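Local atomic coordinates of putative secreted endoglycosylceramidase (Rhodococcus hoagii, PDB entry 6JYZ), a protein that probably hydrolyses the glycosidic bond joining sugar to ceramide in galactosylceramide-type glycolipids, as a glycoside hydrolase of family 5. Residues D70-A75 and K114-Y119; V133-G138 and W164-I169; W157-G162 and A180-A185; E433-G438 and T455-G460. One frame throughout, in Å; residues are numbered along the deposited sequence.

Contact 1: D70-A75 and K114-Y119; sequences DFEAMA and KDNGIY
F71, E72, M74 and A75 meet N116 and I118 in a mixed apolar and polar packing of one helix against the turn that follows another, in the outer helical layer of the (beta/alpha)8 barrel characteristic of family 5 glycoside hydrolases. Helix 68-75 lies against the turn by which the chain leaves helix 100-115 and enters strand 119-124. That turn is a Schellman motif: I118 N reaches A113 O, G117 N reaches K114 O, and G117, with phi 77°, is the C-prime residue. I118 then sends its extended side chain (chi2 174°) into the helix surface, where CD1 lies 3.8 Å from M74 CB and 3.6 Å from F71 O, and near the plane of the F71 ring at its edge. A75 CB joins the patch at 4.3 Å from I118 CD1 and also lies 3.5 Å from N116 O. On the outer side the N116 amide crosses the E72 chain, with OD1 3.4 Å from E72 CG and the amide and carboxylate planes 58° apart. E72 OE2 also forms a salt bridge with R68, and N116 ND2 donates to D112 O. A water joins them: it donates to E72 OE2 at 2.8 Å and accepts from N116 ND2 at 2.9 Å.

Contact 2: V133-G138 and W164-I169; sequences VGTPEG and WTTCNI
T135 and T166 make the one direct hydrogen bond of this loop-to-loop contact, OG1 to OG1 at 2.7 Å. Both segments belong to the long excursion between strand 119-124 and helix 177-187 of the (beta/alpha)8 barrel, and neither has regular secondary structure. The T166 hydroxyl lies between its own backbone N and carbonyl carbon (chi1 61°), which turns it to the T135 side chain. T135 OG1 has a second partner in the backbone N of G148, so this hydroxyl ties three parts of the loop together. Just before, T165 OG1 accepts from C167 N at 3.1 Å with an angle of 166°, an ST turn spanning T166.

Van der Waals contacts follow from the same placement. T166 CB lies 3.2 Å from V133 O, and its methyl CG2 is 3.4 Å from that oxygen. The sulfur of C167 approaches T135 OG1 at 3.6 Å, while the disulfide to C141 ties this segment covalently to another part of the excursion.

Water supplies a further link, donating to V133 O at 2.8 Å and to T166 O at 2.7 Å, and so bridges two backbone carbonyls that could not bond to each other.

Direct apolar contact is slight, T135 CG2 lying 4.0 Å from C167 SG. The specific links between the segments are therefore the hydroxyl pair and the bridging water, with the neighbouring disulfide probably limiting how far the loop can shift.

Contact 3: W157-G162 and A180-A185; sequences WATLTG and ARAFQA
L160 and T161 run across the surface of helix 177-187 at A182, with CA atoms of T161 and A182 4.7 Å apart and L160 O receiving a CA-H...O contact from A182 CA at 3.4 Å, the angle at H being 144°. No conventional hydrogen bond passes directly between the segments. L160 meets the helix through the base of its side chain, CB lying 3.9 Å from A185 CB, and it also touches V193 of helix 193-206. The A182 methyl approaches T161 CG2 at 4.3 Å. R181 contributes its aliphatic stem: CG, anti to the backbone N (chi1 -179°), comes 3.3 Å from T161 O. In the (beta/alpha)8 barrel of the family this is where the long loop after strand 119-124 folds back on helix 177-187, the helix into which it leads. Beyond CG the R181 chain bends at chi2 (66°), and its guanidinium forms a salt bridge with E190, while CB and CG are the atoms that meet T161. A water completes the interface: it accepts from L160 N and donates to two carbonyl oxygens, A158 O at 2.8 Å and A182 O at 2.9 Å, so that the loop backbone is coupled to the helix backbone through three hydrogen bonds.

Contact 4: E433-G438 and T455-G460; sequences EAWYPG and TRVDGG. With IPA (isopropyl alcohol), chain C.
G460 is pressed against W435 and Y436 in the tight part of this contact, where the two backbones run closest side by side (P437 and G460 CA atoms 4.0 Å apart). Its CA is 3.2 Å from Y436 O and 3.7 Å from W435 CH2, distances possible because no side chain intervenes. G438 N donates to G459 O at 2.9 Å in a nearly straight bond (171°). W435 brings the six-membered end of its indole up to this corner: a chi1 of 162° swings the ring system away from its own backbone N and toward the turn, CZ3 meets V457 CG2 at 3.8 Å, and D458 O and V457 CG2 lie at the ring edge. The indole is fixed at its other end by NE1, bonded to A406 O.

P437 and G460 form an antiparallel, non-hydrogen-bonded pair. A type II turn from V457 to G460 reverses the chain between strands 452-457 and 460-467, and strand 431-437 pairs with the latter. These strands belong to the C-terminal beta domain that follows the barrel, consistent with the beta-sandwich of related endoglycoceramidases.

The outer side is looser. D458 turns its side chain away and R456 is exposed; a water donates to G438 O and to G460 O (2.9 Å), with a weak bond from R456 NH1, whose direct partner is A439 O. At the far end of the strand, E433 makes no contact with the turn. Its OE1 accepts from O2 of an isopropyl alcohol, probably from the crystallisation liquor, at 2.9 Å, while R462 and R38 hold the carboxylate by salt bridges.

How the contacts relate
The contacts form two pairs on opposite sides of the chain's centre. Contacts 1 and 4 have centres about 13 Å apart and touch where A75 O lies 3.8 Å from W435 CZ3, joining the barrel's helical layer to the C-terminal beta domain. R411 bonds to G117 O of contact 1 and to the isopropyl alcohol beside E433 of contact 4. Contacts 2 and 3, likewise about 13 Å between centres, meet at W164 CE3 and R181 CB, 3.7 Å apart; their segments alternate along the chain, so one long loop and its following helix are folded together. Contact 1 lies about 39 Å from contact 2, centre to centre, and contact 4 about 47 Å from contact 3.

Contact 1: D70-A75 and K114-Y119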
loop_
_atom_site.group_PDB
_atom_site.type_symbol
_atom_site.label_atom_id
_atom_site.label_comp_id
_atom_site.label_asym_id
_atom_site.label_seq_id
_atom_site.Cartn_x
_atom_site.Cartn_y
_atom_site.Cartn_z
ATOM N N ASP A 70 12.226 12.977 2.050
ATOM C CA ASP A 70 10.892 12.442 2.329
ATOM C C ASP A 70 11.007 11.221 3.225
ATOM O O ASP A 70 10.215 11.058 4.141
ATOM C CB ASP A 70 10.239 11.976 1.025
ATOM C CG ASP A 70 9.811 13.132 0.195
ATOM O OD1 ASP A 70 8.635 13.564 0.460
ATOM O OD2 ASP A 70 10.599 13.581 -0.696
ATOM N N PHE A 71 11.990 10.348 2.959
ATOM C CA PHE A 71 12.155 9.146 3.770
ATOM C C PHE A 71 12.646 9.510 5.175
ATOM O O PHE A 71 12.264 8.858 6.156
ATOM C CB PHE A 71 13.091 8.165 3.065
ATOM C CG PHE A 71 12.474 7.670 1.766
ATOM C CD1 PHE A 71 11.497 6.681 1.827
ATOM C CD2 PHE A 71 12.808 8.195 0.525
ATOM C CE1 PHE A 71 10.874 6.247 0.651
ATOM C CE2 PHE A 71 12.178 7.769 -0.654
ATOM C CZ PHE A 71 11.194 6.797 -0.563
ATOM N N GLU A 72 13.453 10.584 5.326
ATOM C CA GLU A 72 13.829 11.032 6.669
ATOM C C GLU A 72 12.577 11.501 7.389
ATOM O O GLU A 72 12.402 11.219 8.590
ATOM C CB GLU A 72 14.858 12.174 6.516
ATOM C CG GLU A 72 16.160 11.665 5.904
ATOM C CD GLU A 72 17.114 12.770 5.385
ATOM O OE1 GLU A 72 16.771 13.956 5.587
ATOM O OE2 GLU A 72 18.179 12.405 4.854
ATOM N N ALA A 73 11.671 12.222 6.725
ATOM C CA ALA A 73 10.453 12.679 7.335
ATOM C C ALA A 73 9.555 11.511 7.741
ATOM O O ALA A 73 8.842 11.568 8.760
ATOM C CB ALA A 73 9.734 13.676 6.469
ATOM N N MET A 74 9.491 10.453 6.898
ATOM C CA MET A 74 8.675 9.271 7.258
ATOM C C MET A 74 9.240 8.625 8.507
ATOM O O MET A 74 8.449 8.223 9.390
ATOM C CB MET A 74 8.736 8.243 6.128
ATOM C CG MET A 74 7.974 8.764 4.898
ATOM S SD MET A 74 8.282 7.604 3.469
ATOM C CE MET A 74 8.365 8.816 2.151
ATOM N N ALA A 75 10.556 8.468 8.562
ATOM C CA ALA A 75 11.167 7.859 9.750
ATOM C C ALA A 75 10.888 8.717 10.995
ATOM O O ALA A 75 10.805 8.146 12.094
ATOM C CB ALA A 75 12.632 7.688 9.539
ATOM N N LYS A 114 15.769 2.391 3.018
ATOM C CA LYS A 114 16.566 1.494 3.838
ATOM C C LYS A 114 17.518 2.276 4.743
ATOM O O LYS A 114 17.659 1.905 5.934
ATOM C CB LYS A 114 17.296 0.519 2.913
ATOM C CG LYS A 114 18.200 -0.523 3.570
ATOM C CD LYS A 114 19.011 -1.293 2.451
ATOM C CE LYS A 114 19.693 -2.514 3.077
ATOM N NZ LYS A 114 20.243 -3.507 2.091
ATOM N N ASP A 115 18.074 3.368 4.241
ATOM C CA ASP A 115 19.025 4.173 5.021
ATOM C C ASP A 115 18.273 4.762 6.210
ATOM O O ASP A 115 18.941 5.204 7.169
ATOM C CB ASP A 115 19.580 5.282 4.126
ATOM C CG ASP A 115 20.671 4.837 3.144
ATOM O OD1 ASP A 115 21.099 3.711 3.226
ATOM O OD2 ASP A 115 20.950 5.698 2.259
ATOM N N ASN A 116 16.937 4.867 6.189
ATOM C CA ASN A 116 16.142 5.462 7.242
ATOM C C ASN A 116 15.360 4.383 8.004
ATOM O O ASN A 116 14.391 4.746 8.669
ATOM C CB ASN A 116 15.244 6.539 6.647
ATOM C CG ASN A 116 16.056 7.756 6.304
ATOM O OD1 ASN A 116 16.395 8.508 7.232
ATOM N ND2 ASN A 116 16.454 7.936 5.051
ATOM N N GLY A 117 15.739 3.135 7.847
ATOM C CA GLY A 117 15.096 2.067 8.586
ATOM C C GLY A 117 13.721 1.658 8.043
ATOM O O GLY A 117 12.879 1.159 8.804
ATOM N N ILE A 118 13.496 1.865 6.748
ATOM C CA ILE A 118 12.160 1.655 6.157
ATOM C C ILE A 118 12.311 0.592 5.101
ATOM O O ILE A 118 13.098 0.754 4.143
ATOM C CB ILE A 118 11.685 2.979 5.580
ATOM C CG1 ILE A 118 11.554 4.037 6.693
ATOM C CG2 ILE A 118 10.341 2.797 4.825
ATOM C CD1 ILE A 118 11.208 5.416 6.119
ATOM N N TYR A 119 11.512 -0.459 5.195
ATOM C CA TYR A 119 11.350 -1.473 4.166
ATOM C C TYR A 119 10.422 -0.969 3.057
ATOM O O TYR A 119 9.574 -0.105 3.286
ATOM C CB TYR A 119 10.663 -2.705 4.768
ATOM C CG TYR A 119 11.516 -3.547 5.692
ATOM C CD1 TYR A 119 12.290 -4.558 5.161
ATOM C CD2 TYR A 119 11.454 -3.414 7.074
ATOM C CE1 TYR A 119 13.046 -5.402 5.959
ATOM C CE2 TYR A 119 12.178 -4.269 7.895
ATOM C CZ TYR A 119 12.993 -5.221 7.323
ATOM O OH TYR A 119 13.716 -6.060 8.158
HETATM O O HOH W 1 18.710 9.694 4.384
#

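Contact 2: V133-G138 and W164-I169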
loop_
_atom_site.group_PDB
_atom_site.type_symbol
_atom_site.label_atom_id
_atom_site.label_comp_id
_atom_site.label_asym_id
_atom_site.label_seq_id
_atom_site.Cartn_x
_atom_site.Cartn_y
_atom_site.Cartn_z
ATOM N N VAL A 133 -7.406 6.377 -20.236
ATOM C CA VAL A 133 -8.833 6.086 -20.214
ATOM C C VAL A 133 -9.693 7.320 -20.087
ATOM O O VAL A 133 -10.909 7.156 -19.907
ATOM C CB VAL A 133 -9.145 5.134 -19.029
ATOM C CG1 VAL A 133 -8.355 3.843 -19.196
ATOM C CG2 VAL A 133 -8.905 5.733 -17.672
ATOM N N GLY A 134 -9.154 8.525 -20.160
ATOM C CA GLY A 134 -9.988 9.703 -19.997
ATOM C C GLY A 134 -10.779 10.066 -21.261
ATOM O O GLY A 134 -10.453 9.671 -22.369
ATOM N N THR A 135 -11.835 10.849 -21.043
ATOM C CA THR A 135 -12.647 11.305 -22.179
ATOM C C THR A 135 -11.911 12.429 -22.904
ATOM O O THR A 135 -11.591 13.424 -22.284
ATOM C CB THR A 135 -13.998 11.801 -21.683
ATOM O OG1 THR A 135 -14.611 10.813 -20.831
ATOM C CG2 THR A 135 -14.958 12.061 -22.843
ATOM N N PRO A 136 -11.670 12.288 -24.219
ATOM C CA PRO A 136 -10.938 13.384 -24.899
ATOM C C PRO A 136 -11.758 14.663 -24.933
ATOM O O PRO A 136 -12.987 14.663 -24.863
ATOM C CB PRO A 136 -10.754 12.829 -26.314
ATOM C CG PRO A 136 -11.037 11.361 -26.303
ATOM C CD PRO A 136 -11.870 11.104 -25.033
ATOM N N GLU A 137 -11.060 15.819 -24.930
ATOM C CA GLU A 137 -11.725 17.111 -24.926
ATOM C C GLU A 137 -12.826 17.269 -25.975
ATOM O O GLU A 137 -13.883 17.785 -25.627
ATOM C CB GLU A 137 -10.638 18.203 -25.028
ATOM C CG GLU A 137 -11.189 19.619 -25.044
ATOM C CD GLU A 137 -10.250 20.696 -25.575
ATOM O OE1 GLU A 137 -9.032 20.410 -25.803
ATOM O OE2 GLU A 137 -10.742 21.833 -25.773
ATOM N N GLY A 138 -12.669 16.798 -27.187
ATOM C CA GLY A 138 -13.852 17.176 -28.001
ATOM C C GLY A 138 -14.987 16.138 -28.045
ATOM O O GLY A 138 -15.842 16.148 -28.950
ATOM N N TRP A 164 -15.255 1.467 -26.333
ATOM C CA TRP A 164 -16.366 1.742 -25.423
ATOM C C TRP A 164 -16.198 3.092 -24.740
ATOM O O TRP A 164 -15.059 3.570 -24.535
ATOM C CB TRP A 164 -16.418 0.610 -24.387
ATOM C CG TRP A 164 -16.854 -0.728 -24.898
ATOM C CD1 TRP A 164 -16.848 -1.151 -26.188
ATOM C CD2 TRP A 164 -17.301 -1.823 -24.131
ATOM N NE1 TRP A 164 -17.315 -2.444 -26.248
ATOM C CE2 TRP A 164 -17.591 -2.899 -24.995
ATOM C CE3 TRP A 164 -17.505 -2.029 -22.761
ATOM C CZ2 TRP A 164 -18.096 -4.129 -24.552
ATOM C CZ3 TRP A 164 -18.023 -3.219 -22.296
ATOM C CH2 TRP A 164 -18.318 -4.263 -23.193
ATOM N N THR A 165 -17.295 3.708 -24.336
ATOM C CA THR A 165 -17.206 5.051 -23.798
ATOM C C THR A 165 -16.352 5.109 -22.529
ATOM O O THR A 165 -16.414 4.224 -21.670
ATOM C CB THR A 165 -18.614 5.609 -23.529
ATOM O OG1 THR A 165 -18.450 6.929 -22.991
ATOM C CG2 THR A 165 -19.428 4.827 -22.562
ATOM N N THR A 166 -15.567 6.169 -22.485
ATOM C CA THR A 166 -14.734 6.505 -21.325
ATOM C C THR A 166 -15.503 7.242 -20.250
ATOM O O THR A 166 -14.951 7.545 -19.171
ATOM C CB THR A 166 -13.543 7.365 -21.759
ATOM O OG1 THR A 166 -14.067 8.574 -22.330
ATOM C CG2 THR A 166 -12.696 6.628 -22.758
ATOM N N CYS A 167 -16.761 7.565 -20.475
ATOM C CA CYS A 167 -17.582 8.211 -19.452
ATOM C C CYS A 167 -18.066 7.225 -18.431
ATOM O O CYS A 167 -18.006 6.014 -18.645
ATOM C CB CYS A 167 -18.717 8.950 -20.133
ATOM S SG CYS A 167 -18.089 10.138 -21.368
ATOM N N ASN A 168 -18.449 7.706 -17.270
ATOM C CA ASN A 168 -18.757 6.808 -16.160
ATOM C C ASN A 168 -20.072 7.131 -15.449
ATOM O O ASN A 168 -20.667 8.194 -15.670
ATOM C CB ASN A 168 -17.570 6.792 -15.170
ATOM C CG ASN A 168 -17.237 8.152 -14.632
ATOM O OD1 ASN A 168 -18.131 8.845 -14.157
ATOM N ND2 ASN A 168 -15.970 8.547 -14.658
ATOM N N ILE A 169 -20.491 6.170 -14.624
ATOM C CA ILE A 169 -21.705 6.385 -13.823
ATOM C C ILE A 169 -21.330 7.143 -12.548
ATOM O O ILE A 169 -20.488 6.699 -11.738
ATOM C CB ILE A 169 -22.362 5.053 -13.508
ATOM C CG1 ILE A 169 -22.843 4.417 -14.801
ATOM C CG2 ILE A 169 -23.569 5.224 -12.554
ATOM C CD1 ILE A 169 -23.472 2.995 -14.611
HETATM O O HOH W 2 -12.881 6.252 -18.137
#

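Contact 3: W157-G162 and A180-A185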
loop_
_atom_site.group_PDB
_atom_site.type_symbol
_atom_site.label_atom_id
_atom_site.label_comp_id
_atom_site.label_asym_id
_atom_site.label_seq_id
_atom_site.Cartn_x
_atom_site.Cartn_y
_atom_site.Cartn_z
ATOM N N TRP A 157 -0.253 1.330 -25.129
ATOM C CA TRP A 157 -0.236 0.203 -26.048
ATOM C C TRP A 157 -0.957 -1.010 -25.480
ATOM O O TRP A 157 -1.370 -1.913 -26.219
ATOM C CB TRP A 157 1.226 -0.147 -26.466
ATOM C CG TRP A 157 2.099 -0.597 -25.304
ATOM C CD1 TRP A 157 2.988 0.198 -24.610
ATOM C CD2 TRP A 157 2.145 -1.913 -24.716
ATOM N NE1 TRP A 157 3.617 -0.552 -23.650
ATOM C CE2 TRP A 157 3.073 -1.832 -23.643
ATOM C CE3 TRP A 157 1.517 -3.150 -24.957
ATOM C CZ2 TRP A 157 3.329 -2.925 -22.801
ATOM C CZ3 TRP A 157 1.819 -4.259 -24.175
ATOM C CH2 TRP A 157 2.700 -4.104 -23.086
ATOM N N ALA A 158 -1.078 -1.104 -24.135
ATOM C CA ALA A 158 -1.719 -2.230 -23.460
ATOM C C ALA A 158 -3.196 -1.959 -23.192
ATOM O O ALA A 158 -3.812 -2.818 -22.513
ATOM C CB ALA A 158 -1.005 -2.571 -22.173
ATOM N N THR A 159 -3.748 -0.838 -23.614
ATOM C CA THR A 159 -5.083 -0.385 -23.238
ATOM C C THR A 159 -6.050 -0.649 -24.406
ATOM O O THR A 159 -5.937 -0.019 -25.465
ATOM C CB THR A 159 -5.040 1.094 -22.935
ATOM O OG1 THR A 159 -4.178 1.280 -21.786
ATOM C CG2 THR A 159 -6.417 1.622 -22.536
ATOM N N LEU A 160 -6.920 -1.627 -24.224
ATOM C CA LEU A 160 -7.771 -2.195 -25.277
ATOM C C LEU A 160 -9.237 -2.009 -24.853
ATOM O O LEU A 160 -9.827 -2.868 -24.212
ATOM C CB LEU A 160 -7.408 -3.660 -25.501
ATOM C CG LEU A 160 -5.929 -3.903 -25.869
ATOM C CD1 LEU A 160 -5.669 -5.401 -25.919
ATOM C CD2 LEU A 160 -5.562 -3.194 -27.187
ATOM N N THR A 161 -9.806 -0.889 -25.207
ATOM C CA THR A 161 -11.113 -0.481 -24.684
ATOM C C THR A 161 -12.261 -0.875 -25.607
ATOM O O THR A 161 -13.407 -0.621 -25.244
ATOM C CB THR A 161 -11.209 1.005 -24.444
ATOM O OG1 THR A 161 -11.124 1.617 -25.744
ATOM C CG2 THR A 161 -10.169 1.526 -23.454
ATOM N N GLY A 162 -11.966 -1.441 -26.768
ATOM C CA GLY A 162 -13.042 -1.800 -27.727
ATOM C C GLY A 162 -13.791 -0.575 -28.273
ATOM O O GLY A 162 -14.890 -0.785 -28.825
ATOM N N ALA A 180 -13.685 -0.964 -17.678
ATOM C CA ALA A 180 -14.059 -2.348 -17.483
ATOM C C ALA A 180 -13.612 -3.229 -18.653
ATOM O O ALA A 180 -13.123 -4.360 -18.465
ATOM C CB ALA A 180 -15.570 -2.459 -17.250
ATOM N N ARG A 181 -13.773 -2.734 -19.875
ATOM C CA ARG A 181 -13.412 -3.499 -21.047
ATOM C C ARG A 181 -11.885 -3.685 -21.092
ATOM O O ARG A 181 -11.426 -4.748 -21.447
ATOM C CB ARG A 181 -13.906 -2.744 -22.307
ATOM C CG ARG A 181 -13.595 -3.474 -23.613
ATOM C CD ARG A 181 -14.344 -4.764 -23.754
ATOM N NE ARG A 181 -13.915 -5.640 -24.867
ATOM C CZ ARG A 181 -13.045 -6.564 -24.729
ATOM N NH1 ARG A 181 -12.305 -6.676 -23.620
ATOM N NH2 ARG A 181 -12.860 -7.453 -25.688
ATOM N N ALA A 182 -11.114 -2.635 -20.773
ATOM C CA ALA A 182 -9.643 -2.742 -20.790
ATOM C C ALA A 182 -9.192 -3.754 -19.758
ATOM O O ALA A 182 -8.275 -4.546 -20.009
ATOM C CB ALA A 182 -8.990 -1.413 -20.531
ATOM N N PHE A 183 -9.803 -3.768 -18.561
ATOM C CA PHE A 183 -9.453 -4.790 -17.592
ATOM C C PHE A 183 -9.812 -6.170 -18.094
ATOM O O PHE A 183 -9.052 -7.138 -17.885
ATOM C CB PHE A 183 -10.177 -4.577 -16.229
ATOM C CG PHE A 183 -9.299 -3.841 -15.244
ATOM C CD1 PHE A 183 -8.346 -4.573 -14.561
ATOM C CD2 PHE A 183 -9.456 -2.485 -14.994
ATOM C CE1 PHE A 183 -7.527 -3.885 -13.611
ATOM C CE2 PHE A 183 -8.640 -1.836 -14.078
ATOM C CZ PHE A 183 -7.709 -2.544 -13.432
ATOM N N GLN A 184 -10.988 -6.342 -18.738
ATOM C CA GLN A 184 -11.367 -7.667 -19.183
ATOM C C GLN A 184 -10.397 -8.142 -20.276
ATOM O O GLN A 184 -10.038 -9.324 -20.317
ATOM C CB GLN A 184 -12.819 -7.732 -19.658
ATOM C CG GLN A 184 -13.281 -9.186 -19.839
ATOM C CD GLN A 184 -13.158 -9.945 -18.531
ATOM O OE1 GLN A 184 -13.490 -9.412 -17.449
ATOM N NE2 GLN A 184 -12.725 -11.200 -18.587
ATOM N N ALA A 185 -9.959 -7.217 -21.168
ATOM C CA ALA A 185 -8.956 -7.592 -22.183
ATOM C C ALA A 185 -7.695 -8.084 -21.514
ATOM O O ALA A 185 -7.105 -9.084 -21.941
ATOM C CB ALA A 185 -8.656 -6.387 -23.012
HETATM O O HOH W 3 -6.509 -3.458 -22.055
#

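Contact 4: E433-G438 and T455-G460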
loop_
_atom_site.group_PDB
_atom_site.type_symbol
_atom_site.label_atom_id
_atom_site.label_comp_id
_atom_site.label_asym_id
_atom_site.label_seq_id
_atom_site.Cartn_x
_atom_site.Cartn_y
_atom_site.Cartn_z
ATOM N N GLU A 433 12.913 -4.165 19.078
ATOM C CA GLU A 433 13.098 -2.836 18.564
ATOM C C GLU A 433 11.778 -2.114 18.538
ATOM O O GLU A 433 10.806 -2.657 17.945
ATOM C CB GLU A 433 13.645 -2.872 17.154
ATOM C CG GLU A 433 15.039 -3.476 17.127
ATOM C CD GLU A 433 15.669 -3.536 15.733
ATOM O OE1 GLU A 433 15.594 -2.532 14.978
ATOM O OE2 GLU A 433 16.342 -4.535 15.465
ATOM N N ALA A 434 11.644 -0.968 19.164
ATOM C CA ALA A 434 10.362 -0.281 19.250
ATOM C C ALA A 434 10.521 1.201 18.992
ATOM O O ALA A 434 11.616 1.786 19.239
ATOM C CB ALA A 434 9.663 -0.569 20.544
ATOM N N TRP A 435 9.444 1.854 18.563
ATOM C CA TRP A 435 9.371 3.291 18.330
ATOM C C TRP A 435 8.463 3.960 19.346
ATOM O O TRP A 435 7.397 3.446 19.667
ATOM C CB TRP A 435 8.732 3.486 16.928
ATOM C CG TRP A 435 8.191 4.857 16.678
ATOM C CD1 TRP A 435 6.873 5.254 16.699
ATOM C CD2 TRP A 435 8.918 6.096 16.420
ATOM N NE1 TRP A 435 6.729 6.599 16.461
ATOM C CE2 TRP A 435 7.982 7.143 16.308
ATOM C CE3 TRP A 435 10.292 6.358 16.220
ATOM C CZ2 TRP A 435 8.387 8.446 15.955
ATOM C CZ3 TRP A 435 10.669 7.661 15.874
ATOM C CH2 TRP A 435 9.722 8.677 15.748
ATOM N N TYR A 436 8.863 5.182 19.747
ATOM C CA TYR A 436 8.021 6.040 20.566
ATOM C C TYR A 436 8.096 7.458 20.016
ATOM O O TYR A 436 9.211 7.942 19.803
ATOM C CB TYR A 436 8.473 6.083 22.047
ATOM C CG TYR A 436 8.438 4.740 22.717
ATOM C CD1 TYR A 436 9.486 3.844 22.572
ATOM C CD2 TYR A 436 7.317 4.368 23.415
ATOM C CE1 TYR A 436 9.402 2.557 23.049
ATOM C CE2 TYR A 436 7.230 3.076 23.944
ATOM C CZ TYR A 436 8.260 2.187 23.747
ATOM O OH TYR A 436 8.159 0.895 24.195
ATOM N N PRO A 437 6.996 8.167 19.773
ATOM C CA PRO A 437 7.072 9.526 19.229
ATOM C C PRO A 437 7.314 10.557 20.325
ATOM O O PRO A 437 6.941 10.345 21.485
ATOM C CB PRO A 437 5.641 9.755 18.658
ATOM C CG PRO A 437 4.746 8.897 19.564
ATOM C CD PRO A 437 5.612 7.682 19.889
ATOM N N GLY A 438 7.813 11.698 19.869
ATOM C CA GLY A 438 7.765 12.923 20.675
ATOM C C GLY A 438 9.089 13.217 21.344
ATOM O O GLY A 438 9.968 12.374 21.522
ATOM N N THR A 455 17.261 5.641 22.603
ATOM C CA THR A 455 18.068 6.537 21.810
ATOM C C THR A 455 17.141 7.608 21.241
ATOM O O THR A 455 16.169 7.307 20.517
ATOM C CB THR A 455 18.754 5.749 20.676
ATOM O OG1 THR A 455 19.594 4.816 21.381
ATOM C CG2 THR A 455 19.578 6.644 19.756
ATOM N N ARG A 456 17.438 8.894 21.474
ATOM C CA ARG A 456 16.719 9.933 20.798
ATOM C C ARG A 456 17.060 9.832 19.342
ATOM O O ARG A 456 18.234 9.671 18.948
ATOM C CB ARG A 456 16.982 11.396 21.316
ATOM C CG ARG A 456 16.101 12.471 20.690
ATOM C CD ARG A 456 16.437 13.955 20.989
ATOM N NE ARG A 456 16.355 14.227 22.417
ATOM C CZ ARG A 456 15.235 14.627 23.036
ATOM N NH1 ARG A 456 14.085 14.724 22.376
ATOM N NH2 ARG A 456 15.242 14.953 24.323
ATOM N N VAL A 457 16.009 9.891 18.577
ATOM C CA VAL A 457 16.203 9.897 17.161
ATOM C C VAL A 457 15.387 11.063 16.691
ATOM O O VAL A 457 14.545 11.747 17.375
ATOM C CB VAL A 457 15.874 8.536 16.440
ATOM C CG1 VAL A 457 16.593 7.381 17.149
ATOM C CG2 VAL A 457 14.286 8.380 16.575
ATOM N N ASP A 458 15.523 11.342 15.419
ATOM C CA ASP A 458 14.705 12.419 14.958
ATOM C C ASP A 458 13.166 12.175 15.059
ATOM O O ASP A 458 12.646 11.163 14.571
ATOM C CB ASP A 458 15.141 12.656 13.504
ATOM C CG ASP A 458 14.644 13.996 13.030
ATOM O OD1 ASP A 458 14.840 15.005 13.758
ATOM O OD2 ASP A 458 14.263 14.043 11.839
ATOM N N GLY A 459 12.349 13.019 15.683
ATOM C CA GLY A 459 10.922 12.912 15.908
ATOM C C GLY A 459 10.469 11.980 17.092
ATOM O O GLY A 459 9.289 11.871 17.359
ATOM N N GLY A 460 11.398 11.349 17.742
ATOM C CA GLY A 460 10.996 10.418 18.785
ATOM C C GLY A 460 12.187 9.712 19.328
ATOM O O GLY A 460 13.260 10.295 19.492
HETATM C C1 IPA C . 11.829 -3.943 11.803
HETATM C C2 IPA C . 13.243 -3.781 12.372
HETATM C C3 IPA C . 14.317 -3.701 11.338
HETATM O O2 IPA C . 13.339 -2.548 13.094
HETATM O O HOH W 4 12.689 13.075 20.149
#